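PDB 2QPQ: protein Bug27 from Bordetella pertussis, which probably serves as a periplasmic solute-binding protein of the Bug family, capturing a small ligand between two alpha/beta domains in Venus-flytrap fashion. Local coordinates for residues T22-A26 / L69-S73; L28-L33 / V253-V259; F93-N98 / P275-M281; I97-P103 / G267-D273. The contacts are given in a common frame with arbitrary orientation. Numbering follows the deposited sequence.

Contact 1 (T22-A26 / L69-S73); sequences TDMLA and LMVNS
T22-A26 is regular alpha-helix, with A26 N bonded to T22 O at 3.0 Å, and L69-N72 is an extended strand that runs against it at 139°, the two short axes coming within 8.5 Å. CA of T22 lies 6.5 Å from CA of N72, and CA of A26 lies 6.3 Å from CA of M70. M70 is the main side chain of the strand here: with chi1 t, chi2 p and chi3 t it reaches across to the helix, so that its CG meets T22 CG2 at 3.5 Å and A26 CB at 3.7 Å, while its CE comes to 3.8 Å from CB of L25, a residue in the m, t rotamer. T22 adopts m, which turns CG2 to M70 and brings OG1 close to the side-chain amide of N72 (chi1 p). V71 points away from the helix. T22 OG1 is hydrogen-bonded to a bound citrate, probably from the crystallisation liquor. A helix start packed on a strand end beside a bound citrate is consistent with the ligand cleft of a Venus-flytrap binding protein.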
# COMPACT_ATOMS: atom_id res chain seq x y z
N THR A 22 -0.60 0.98 7.34
CA THR A 22 -2.01 1.38 7.33
C THR A 22 -2.53 1.57 8.77
O THR A 22 -3.15 2.59 9.09
CB THR A 22 -2.86 0.34 6.56
OG1 THR A 22 -2.31 0.20 5.25
CG2 THR A 22 -4.30 0.83 6.42
N ASP A 23 -2.23 0.60 9.64
CA ASP A 23 -2.64 0.68 11.05
C ASP A 23 -1.90 1.84 11.74
O ASP A 23 -2.46 2.56 12.56
CB ASP A 23 -2.30 -0.64 11.74
CG ASP A 23 -2.46 -0.57 13.24
OD1 ASP A 23 -3.58 -0.82 13.75
OD2 ASP A 23 -1.44 -0.28 13.92
N MET A 24 -0.64 2.01 11.40
CA MET A 24 0.19 3.04 12.05
C MET A 24 -0.41 4.44 11.76
O MET A 24 -0.58 5.27 12.66
CB MET A 24 1.62 2.97 11.50
CG MET A 24 2.57 4.07 12.03
SD MET A 24 2.52 5.64 11.14
CE MET A 24 3.47 5.27 9.66
N LEU A 25 -0.70 4.70 10.49
CA LEU A 25 -1.30 5.96 10.09
C LEU A 25 -2.70 6.18 10.69
O LEU A 25 -3.01 7.28 11.15
CB LEU A 25 -1.33 6.07 8.58
CG LEU A 25 0.00 6.14 7.84
CD1 LEU A 25 -0.21 5.82 6.35
CD2 LEU A 25 0.66 7.54 8.05
N ALA A 26 -3.55 5.16 10.65
CA ALA A 26 -4.86 5.27 11.29
C ALA A 26 -4.73 5.63 12.78
O ALA A 26 -5.40 6.54 13.26
CB ALA A 26 -5.71 3.96 11.08
N LEU A 69 -13.18 4.09 6.87
CA LEU A 69 -12.41 2.90 6.53
C LEU A 69 -11.00 3.35 6.21
O LEU A 69 -10.81 4.17 5.32
CB LEU A 69 -13.03 2.20 5.31
CG LEU A 69 -12.37 0.84 5.03
CD1 LEU A 69 -12.76 -0.21 6.11
CD2 LEU A 69 -12.77 0.39 3.61
N MET A 70 -10.03 2.86 6.97
CA MET A 70 -8.62 3.15 6.64
C MET A 70 -8.13 2.11 5.63
O MET A 70 -8.15 0.93 5.92
CB MET A 70 -7.72 3.11 7.89
CG MET A 70 -6.28 3.54 7.48
SD MET A 70 -6.11 5.36 7.59
CE MET A 70 -4.60 5.61 6.69
N VAL A 71 -7.72 2.58 4.46
CA VAL A 71 -7.36 1.72 3.33
C VAL A 71 -5.93 1.96 2.85
O VAL A 71 -5.34 3.04 3.03
CB VAL A 71 -8.36 1.88 2.09
CG1 VAL A 71 -9.78 1.42 2.48
CG2 VAL A 71 -8.43 3.39 1.54
N ASN A 72 -5.40 0.96 2.16
CA ASN A 72 -4.29 1.21 1.28
C ASN A 72 -4.64 0.69 -0.12
O ASN A 72 -5.77 0.24 -0.35
CB ASN A 72 -3.00 0.60 1.83
CG ASN A 72 -3.09 -0.90 2.02
OD1 ASN A 72 -3.04 -1.40 3.15
ND2 ASN A 72 -3.21 -1.62 0.95
N SER A 73 -3.70 0.79 -1.05
CA SER A 73 -3.89 0.32 -2.43
C SER A 73 -4.51 -1.07 -2.59
O SER A 73 -5.22 -1.31 -3.56
CB SER A 73 -2.57 0.41 -3.20
OG SER A 73 -2.25 1.76 -3.38

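Contact 2 (L28-L33 / V253-V259); sequences LIGNYL and VMQRDDV
L28-L33 is a continuous alpha-helix, whereas V253-V259 is a corner between two helices: V253 and M254 are helical, R256 (phi/psi -56/136) is the N-cap residue, and a new helix runs from D257. CA of L28 is 8.1 Å from CA of V259, and CA of Y32 is 6.3 Å from CA of V253. L28 (t, p) places CD2 4.1 Å from V259 CG1. I29 (m, t) has its CA 4.3 Å from V253 CG1, its side chain beside M254. Y32, which loses the most surface to the other segment (100 Å²), takes m. Its CB meets CG2 of V253 (t) at 3.6 Å, its CE2 meets V259 CG2 at 3.7 Å, and R256 CD sits over one ring face, 3.9 Å from the centroid in a CH-pi contact. R256 (m, t, p) is salt-bridged to D258 (p), NE to OD1 at 3.0 Å and NH2 to OD2 at 3.2 Å. L33 CD1 lies 4.0 Å from V253 CG2. Helix 21-35 thus rests on the corner between helices 240-254 and 257-266, with I250 touching I29 and L33, and V99 of strand 93-109 in touch with I29 and M254.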
# COMPACT_ATOMS: atom_id res chain seq x y z
N LEU A 28 -2.12 7.04 14.27
CA LEU A 28 -1.50 8.38 14.36
C LEU A 28 -2.60 9.45 14.17
O LEU A 28 -2.72 10.39 15.00
CB LEU A 28 -0.35 8.52 13.35
CG LEU A 28 0.54 9.78 13.18
CD1 LEU A 28 1.35 10.03 14.43
CD2 LEU A 28 1.47 9.62 12.01
N ILE A 29 -3.38 9.32 13.11
CA ILE A 29 -4.55 10.19 12.87
C ILE A 29 -5.51 10.19 14.06
O ILE A 29 -5.90 11.25 14.56
CB ILE A 29 -5.30 9.83 11.53
CG1 ILE A 29 -4.45 10.14 10.31
CG2 ILE A 29 -6.65 10.60 11.39
CD1 ILE A 29 -4.89 9.33 9.05
N GLY A 30 -5.87 9.00 14.53
CA GLY A 30 -6.87 8.84 15.58
C GLY A 30 -6.51 9.56 16.87
O GLY A 30 -7.37 10.17 17.50
N ASN A 31 -5.22 9.45 17.23
CA ASN A 31 -4.56 10.15 18.33
C ASN A 31 -4.73 11.67 18.31
O ASN A 31 -5.11 12.25 19.31
CB ASN A 31 -3.06 9.78 18.38
CG ASN A 31 -2.29 10.48 19.54
OD1 ASN A 31 -1.41 11.34 19.31
ND2 ASN A 31 -2.63 10.10 20.78
N TYR A 32 -4.39 12.30 17.20
CA TYR A 32 -4.49 13.75 17.08
C TYR A 32 -5.90 14.26 16.78
O TYR A 32 -6.23 15.40 17.10
CB TYR A 32 -3.52 14.26 16.03
CG TYR A 32 -2.08 14.06 16.41
CD1 TYR A 32 -1.50 14.82 17.41
CD2 TYR A 32 -1.31 13.09 15.77
CE1 TYR A 32 -0.18 14.63 17.79
CE2 TYR A 32 0.02 12.90 16.13
CZ TYR A 32 0.58 13.68 17.14
OH TYR A 32 1.90 13.48 17.50
N LEU A 33 -6.72 13.42 16.15
CA LEU A 33 -8.11 13.72 15.87
C LEU A 33 -8.90 13.73 17.17
O LEU A 33 -9.77 14.57 17.35
CB LEU A 33 -8.69 12.68 14.91
CG LEU A 33 -9.50 13.09 13.69
CD1 LEU A 33 -8.87 14.23 12.89
CD2 LEU A 33 -9.76 11.86 12.79
N VAL A 253 -4.13 17.49 10.98
CA VAL A 253 -3.24 16.50 11.60
C VAL A 253 -2.00 16.22 10.76
O VAL A 253 -0.89 16.23 11.28
CB VAL A 253 -3.95 15.15 11.91
CG1 VAL A 253 -2.94 14.12 12.43
CG2 VAL A 253 -5.04 15.35 12.93
N MET A 254 -2.19 15.97 9.47
CA MET A 254 -1.08 15.63 8.60
C MET A 254 -0.07 16.79 8.47
O MET A 254 1.14 16.56 8.32
CB MET A 254 -1.55 15.13 7.24
CG MET A 254 -2.41 13.85 7.33
SD MET A 254 -1.50 12.47 8.06
CE MET A 254 -2.23 12.28 9.63
N GLN A 255 -0.59 18.01 8.59
CA GLN A 255 0.24 19.23 8.52
C GLN A 255 1.15 19.46 9.73
O GLN A 255 2.04 20.31 9.69
CB GLN A 255 -0.67 20.44 8.30
CG GLN A 255 -1.23 20.51 6.89
CD GLN A 255 -2.41 21.46 6.79
OE1 GLN A 255 -2.66 22.28 7.70
NE2 GLN A 255 -3.16 21.36 5.68
N ARG A 256 0.92 18.75 10.83
CA ARG A 256 1.74 18.89 12.03
C ARG A 256 3.22 18.63 11.70
O ARG A 256 3.52 17.70 10.95
CB ARG A 256 1.27 17.93 13.11
CG ARG A 256 -0.12 18.19 13.63
CD ARG A 256 -0.45 17.14 14.65
NE ARG A 256 0.48 17.20 15.77
CZ ARG A 256 0.21 17.76 16.96
NH1 ARG A 256 -0.98 18.29 17.20
NH2 ARG A 256 1.12 17.75 17.93
N ASP A 257 4.15 19.48 12.20
CA ASP A 257 5.60 19.24 12.03
C ASP A 257 5.98 17.85 12.55
O ASP A 257 6.74 17.12 11.91
CB ASP A 257 6.44 20.24 12.84
CG ASP A 257 6.40 21.64 12.32
OD1 ASP A 257 6.13 21.87 11.12
OD2 ASP A 257 6.70 22.54 13.15
N ASP A 258 5.48 17.50 13.73
CA ASP A 258 5.91 16.26 14.31
C ASP A 258 5.46 15.04 13.46
O ASP A 258 6.22 14.09 13.25
CB ASP A 258 5.55 16.17 15.80
CG ASP A 258 4.08 16.19 16.06
OD1 ASP A 258 3.28 16.46 15.13
OD2 ASP A 258 3.70 15.94 17.22
N VAL A 259 4.26 15.13 12.92
CA VAL A 259 3.72 14.10 12.03
C VAL A 259 4.51 13.98 10.76
O VAL A 259 4.83 12.86 10.34
CB VAL A 259 2.23 14.37 11.71
CG1 VAL A 259 1.74 13.48 10.58
CG2 VAL A 259 1.41 14.16 12.97

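Contact 3 (F93-N98 / P275-M281)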
# COMPACT_ATOMS: atom_id res chain seq x y z
N PHE A 93 -18.46 3.38 -1.46
CA PHE A 93 -17.46 4.13 -0.72
C PHE A 93 -17.20 5.46 -1.42
O PHE A 93 -17.29 5.54 -2.66
CB PHE A 93 -16.15 3.33 -0.63
CG PHE A 93 -16.32 1.97 0.00
CD1 PHE A 93 -16.29 1.81 1.39
CD2 PHE A 93 -16.56 0.86 -0.79
CE1 PHE A 93 -16.50 0.54 1.97
CE2 PHE A 93 -16.76 -0.40 -0.20
CZ PHE A 93 -16.72 -0.53 1.16
N ALA A 94 -16.85 6.47 -0.62
CA ALA A 94 -16.49 7.79 -1.10
C ALA A 94 -15.20 8.19 -0.37
O ALA A 94 -15.06 8.02 0.85
CB ALA A 94 -17.59 8.79 -0.78
N ALA A 95 -14.28 8.73 -1.13
CA ALA A 95 -12.97 9.06 -0.60
C ALA A 95 -12.98 10.34 0.21
O ALA A 95 -13.73 11.27 -0.09
CB ALA A 95 -11.98 9.21 -1.76
N VAL A 96 -12.16 10.38 1.25
CA VAL A 96 -12.00 11.57 2.08
C VAL A 96 -10.63 12.18 1.89
O VAL A 96 -10.48 13.37 1.51
CB VAL A 96 -12.20 11.25 3.57
CG1 VAL A 96 -11.91 12.49 4.43
CG2 VAL A 96 -13.67 10.75 3.76
N ILE A 97 -9.60 11.37 2.12
CA ILE A 97 -8.23 11.89 2.05
C ILE A 97 -7.24 10.78 1.85
O ILE A 97 -7.37 9.73 2.47
CB ILE A 97 -7.85 12.74 3.34
CG1 ILE A 97 -6.46 13.37 3.22
CG2 ILE A 97 -7.97 11.89 4.65
CD1 ILE A 97 -6.18 14.45 4.35
N ASN A 98 -6.26 11.03 0.98
CA ASN A 98 -5.04 10.22 0.91
C ASN A 98 -3.94 10.93 1.65
O ASN A 98 -3.58 12.06 1.27
CB ASN A 98 -4.63 10.01 -0.54
CG ASN A 98 -3.32 9.29 -0.67
OD1 ASN A 98 -3.05 8.36 0.09
ND2 ASN A 98 -2.49 9.72 -1.63
N PRO A 275 -11.10 14.69 -1.34
CA PRO A 275 -12.20 13.81 -1.72
C PRO A 275 -12.25 13.48 -3.21
O PRO A 275 -12.20 12.28 -3.59
CB PRO A 275 -13.43 14.59 -1.23
CG PRO A 275 -12.90 15.27 0.04
CD PRO A 275 -11.55 15.75 -0.39
N GLU A 276 -12.26 14.50 -4.05
CA GLU A 276 -12.34 14.31 -5.50
C GLU A 276 -11.12 13.61 -6.10
O GLU A 276 -11.27 12.62 -6.86
CB GLU A 276 -12.61 15.64 -6.20
CG GLU A 276 -12.74 15.54 -7.71
CD GLU A 276 -13.36 16.75 -8.37
OE1 GLU A 276 -13.54 17.81 -7.69
OE2 GLU A 276 -13.69 16.64 -9.59
N VAL A 277 -9.93 14.11 -5.77
CA VAL A 277 -8.71 13.55 -6.34
C VAL A 277 -8.54 12.09 -5.87
O VAL A 277 -8.21 11.17 -6.70
CB VAL A 277 -7.46 14.35 -5.92
CG1 VAL A 277 -6.18 13.58 -6.35
CG2 VAL A 277 -7.48 15.77 -6.55
N PHE A 278 -8.77 11.87 -4.58
CA PHE A 278 -8.51 10.54 -4.03
C PHE A 278 -9.54 9.56 -4.63
O PHE A 278 -9.19 8.42 -4.98
CB PHE A 278 -8.51 10.56 -2.46
CG PHE A 278 -8.13 9.23 -1.81
CD1 PHE A 278 -7.27 8.33 -2.47
CD2 PHE A 278 -8.58 8.91 -0.54
CE1 PHE A 278 -6.91 7.13 -1.87
CE2 PHE A 278 -8.23 7.70 0.07
CZ PHE A 278 -7.39 6.80 -0.62
N GLN A 279 -10.80 9.98 -4.72
CA GLN A 279 -11.83 9.15 -5.35
C GLN A 279 -11.45 8.74 -6.76
O GLN A 279 -11.61 7.57 -7.15
CB GLN A 279 -13.21 9.83 -5.37
CG GLN A 279 -14.35 8.91 -5.92
CD GLN A 279 -14.59 7.72 -5.02
OE1 GLN A 279 -14.45 7.84 -3.82
NE2 GLN A 279 -14.89 6.57 -5.59
N LYS A 280 -10.94 9.70 -7.53
CA LYS A 280 -10.47 9.38 -8.87
C LYS A 280 -9.33 8.35 -8.85
O LYS A 280 -9.31 7.43 -9.67
CB LYS A 280 -10.08 10.66 -9.61
CG LYS A 280 -9.80 10.51 -11.14
CD LYS A 280 -11.06 10.21 -11.95
CE LYS A 280 -10.72 10.15 -13.46
NZ LYS A 280 -11.69 9.28 -14.19
N MET A 281 -8.37 8.52 -7.93
CA MET A 281 -7.24 7.60 -7.81
C MET A 281 -7.73 6.20 -7.48
O MET A 281 -7.26 5.24 -8.07
CB MET A 281 -6.30 8.04 -6.67
CG MET A 281 -5.85 9.50 -6.67
SD MET A 281 -4.72 9.89 -5.31
CE MET A 281 -3.77 8.32 -5.31
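A95, F278 and N98 lose the most surface where the first turns of helix 275-296 cross strand 93-98 at 114°, axes 6.4 Å apart. A95 points its methyl at the helix, CB 3.6 Å from F278 CD2. Its backbone is held too: A95 N donates to Q279 OE1 at 2.8 Å, while Q279 NE2 is bonded to E283, and A95 O, which accepts from R243, receives a CA-H...O contact from P275 CA at 3.4 Å. Next to it V96 and I97 both face L232 on strand 227-235, a classic beta bulge that interrupts the alternation, so that both of these side chains point away from the helix and N98 turns back toward it. F278 lies against this irregular backbone; N98 CB sits over one ring face, 3.8 Å from the centroid in a CH-pi contact, and I97 O is 3.3 Å from F278 CE2. W229 stacks edge-to-face with the same ring. The amide of N98 is engaged by other partners, ND2 with D273 and OD1 with H230 N.

Contact 4 (I97-P103 / G267-D273)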
# COMPACT_ATOMS: atom_id res chain seq x y z
N ILE A 97 -9.60 11.37 2.12
CA ILE A 97 -8.23 11.89 2.05
C ILE A 97 -7.24 10.78 1.85
O ILE A 97 -7.37 9.73 2.47
CB ILE A 97 -7.85 12.74 3.34
CG1 ILE A 97 -6.46 13.37 3.22
CG2 ILE A 97 -7.97 11.89 4.65
CD1 ILE A 97 -6.18 14.45 4.35
N ASN A 98 -6.26 11.03 0.98
CA ASN A 98 -5.04 10.22 0.91
C ASN A 98 -3.94 10.93 1.65
O ASN A 98 -3.58 12.06 1.27
CB ASN A 98 -4.63 10.01 -0.54
CG ASN A 98 -3.32 9.29 -0.67
OD1 ASN A 98 -3.05 8.36 0.09
ND2 ASN A 98 -2.49 9.72 -1.63
N VAL A 99 -3.39 10.27 2.68
CA VAL A 99 -2.43 10.89 3.61
C VAL A 99 -0.92 10.55 3.38
O VAL A 99 -0.03 11.24 3.88
CB VAL A 99 -2.82 10.64 5.08
CG1 VAL A 99 -4.24 11.12 5.38
CG2 VAL A 99 -2.71 9.14 5.44
N ALA A 100 -0.64 9.49 2.64
CA ALA A 100 0.74 9.03 2.46
C ALA A 100 0.87 8.03 1.35
O ALA A 100 0.01 7.13 1.16
CB ALA A 100 1.27 8.39 3.73
N TYR A 101 2.00 8.12 0.66
CA TYR A 101 2.41 7.07 -0.26
C TYR A 101 3.58 6.34 0.36
O TYR A 101 4.31 6.90 1.19
CB TYR A 101 2.87 7.67 -1.57
CG TYR A 101 1.77 8.25 -2.43
CD1 TYR A 101 1.04 7.44 -3.31
CD2 TYR A 101 1.49 9.62 -2.40
CE1 TYR A 101 0.05 7.99 -4.13
CE2 TYR A 101 0.50 10.19 -3.20
CZ TYR A 101 -0.22 9.36 -4.06
OH TYR A 101 -1.20 9.92 -4.85
N VAL A 102 3.76 5.08 -0.02
CA VAL A 102 5.06 4.43 0.20
C VAL A 102 5.39 3.59 -1.01
O VAL A 102 4.60 2.71 -1.42
CB VAL A 102 5.16 3.64 1.55
CG1 VAL A 102 4.45 2.27 1.48
CG2 VAL A 102 6.65 3.38 1.91
N PRO A 103 6.58 3.81 -1.58
CA PRO A 103 6.93 2.89 -2.66
C PRO A 103 7.24 1.48 -2.12
O PRO A 103 7.55 1.30 -0.93
CB PRO A 103 8.17 3.55 -3.27
CG PRO A 103 8.80 4.30 -2.13
CD PRO A 103 7.67 4.79 -1.30
N GLY A 267 10.14 6.87 5.56
CA GLY A 267 10.18 6.59 4.14
C GLY A 267 8.81 6.73 3.50
O GLY A 267 8.66 6.39 2.31
N TYR A 268 7.83 7.24 4.27
CA TYR A 268 6.53 7.68 3.71
C TYR A 268 6.65 9.02 3.03
O TYR A 268 7.39 9.90 3.50
CB TYR A 268 5.42 7.76 4.77
CG TYR A 268 5.05 6.41 5.28
CD1 TYR A 268 4.10 5.64 4.59
CD2 TYR A 268 5.68 5.86 6.38
CE1 TYR A 268 3.79 4.34 5.03
CE2 TYR A 268 5.39 4.61 6.82
CZ TYR A 268 4.42 3.85 6.14
OH TYR A 268 4.13 2.60 6.57
N SER A 269 5.95 9.16 1.92
CA SER A 269 5.84 10.41 1.24
C SER A 269 4.48 10.96 1.65
O SER A 269 3.45 10.33 1.43
CB SER A 269 5.94 10.15 -0.26
OG SER A 269 5.87 11.37 -0.94
N THR A 270 4.47 12.09 2.34
CA THR A 270 3.19 12.60 2.83
C THR A 270 2.36 13.10 1.64
O THR A 270 2.91 13.48 0.58
CB THR A 270 3.40 13.69 3.91
OG1 THR A 270 4.30 14.66 3.39
CG2 THR A 270 4.05 13.02 5.15
N ALA A 271 1.05 13.01 1.80
CA ALA A 271 0.12 13.38 0.73
C ALA A 271 -1.08 14.04 1.41
O ALA A 271 -1.20 13.97 2.63
CB ALA A 271 -0.31 12.16 -0.06
N SER A 272 -1.93 14.70 0.64
CA SER A 272 -3.17 15.27 1.21
C SER A 272 -4.15 15.42 0.09
O SER A 272 -4.84 16.44 -0.03
CB SER A 272 -2.92 16.66 1.85
OG SER A 272 -2.34 17.49 0.83
N ASP A 273 -4.23 14.39 -0.76
CA ASP A 273 -5.18 14.44 -1.86
C ASP A 273 -6.56 14.39 -1.26
O ASP A 273 -6.84 13.58 -0.36
CB ASP A 273 -4.95 13.27 -2.81
CG ASP A 273 -3.50 13.15 -3.22
OD1 ASP A 273 -2.96 14.13 -3.76
OD2 ASP A 273 -2.88 12.12 -2.93
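Two antiparallel strands pair here with nearly all the hydrogen bonding in the backbone. Y101-S269 is a hydrogen-bonded pair satisfied both ways, Y101 N to S269 O at 2.8 Å and S269 N to Y101 O at 2.9 Å; A100-T270 beside it is non-hydrogen-bonded. Further on, A271 N donates a hydrogen bond to V99 O at 2.9 Å. In the hydrogen-bonded pair N98-D273, N98 N donates to D273 O at 2.9 Å, but the return bond from D273 N to N98 O is weak, at 3.2 Å and 127°, next to a beta bulge where the register shifts by one between N98 and A100. The side chains add a further bond: N98 ND2 donates to D273 OD2 at 2.8 Å, while N98 OD1 accepts from H230 N. H230 ND1 pairs with A100 O, T270 OG1 with Q260 and S272 O with Y247 OH. Y268 CD1 packs on V102 CB at 3.8 Å. G267, with positive phi, closes the preceding helix in a Schellman motif and leads into an antiparallel edge pairing with a beta bulge.

In the fold
Contacts 1, 3 and 4 all reach one mixed sheet, and contact 2 lies outward, its centre about 20 Å from the centre of the chain. Helix 21-35 serves contacts 1 and 2, centres about 14 Å apart; strand 93-109 serves contacts 3 and 4, about 13 Å apart, which share I97 and N98. V99 is a common meeting point, touching M70 and L25 of contact 1 and I29 and M254 of contact 2. Along the chain contact 1 closes before contacts 3 and 4 open, contact 4 is nested within contact 3, and contact 2 crosses all three. Residues 253-281 pack on helix 21-35 and strand 93-109, completing this part of the fold near the citrate at T22, consistent with a Venus-flytrap cleft.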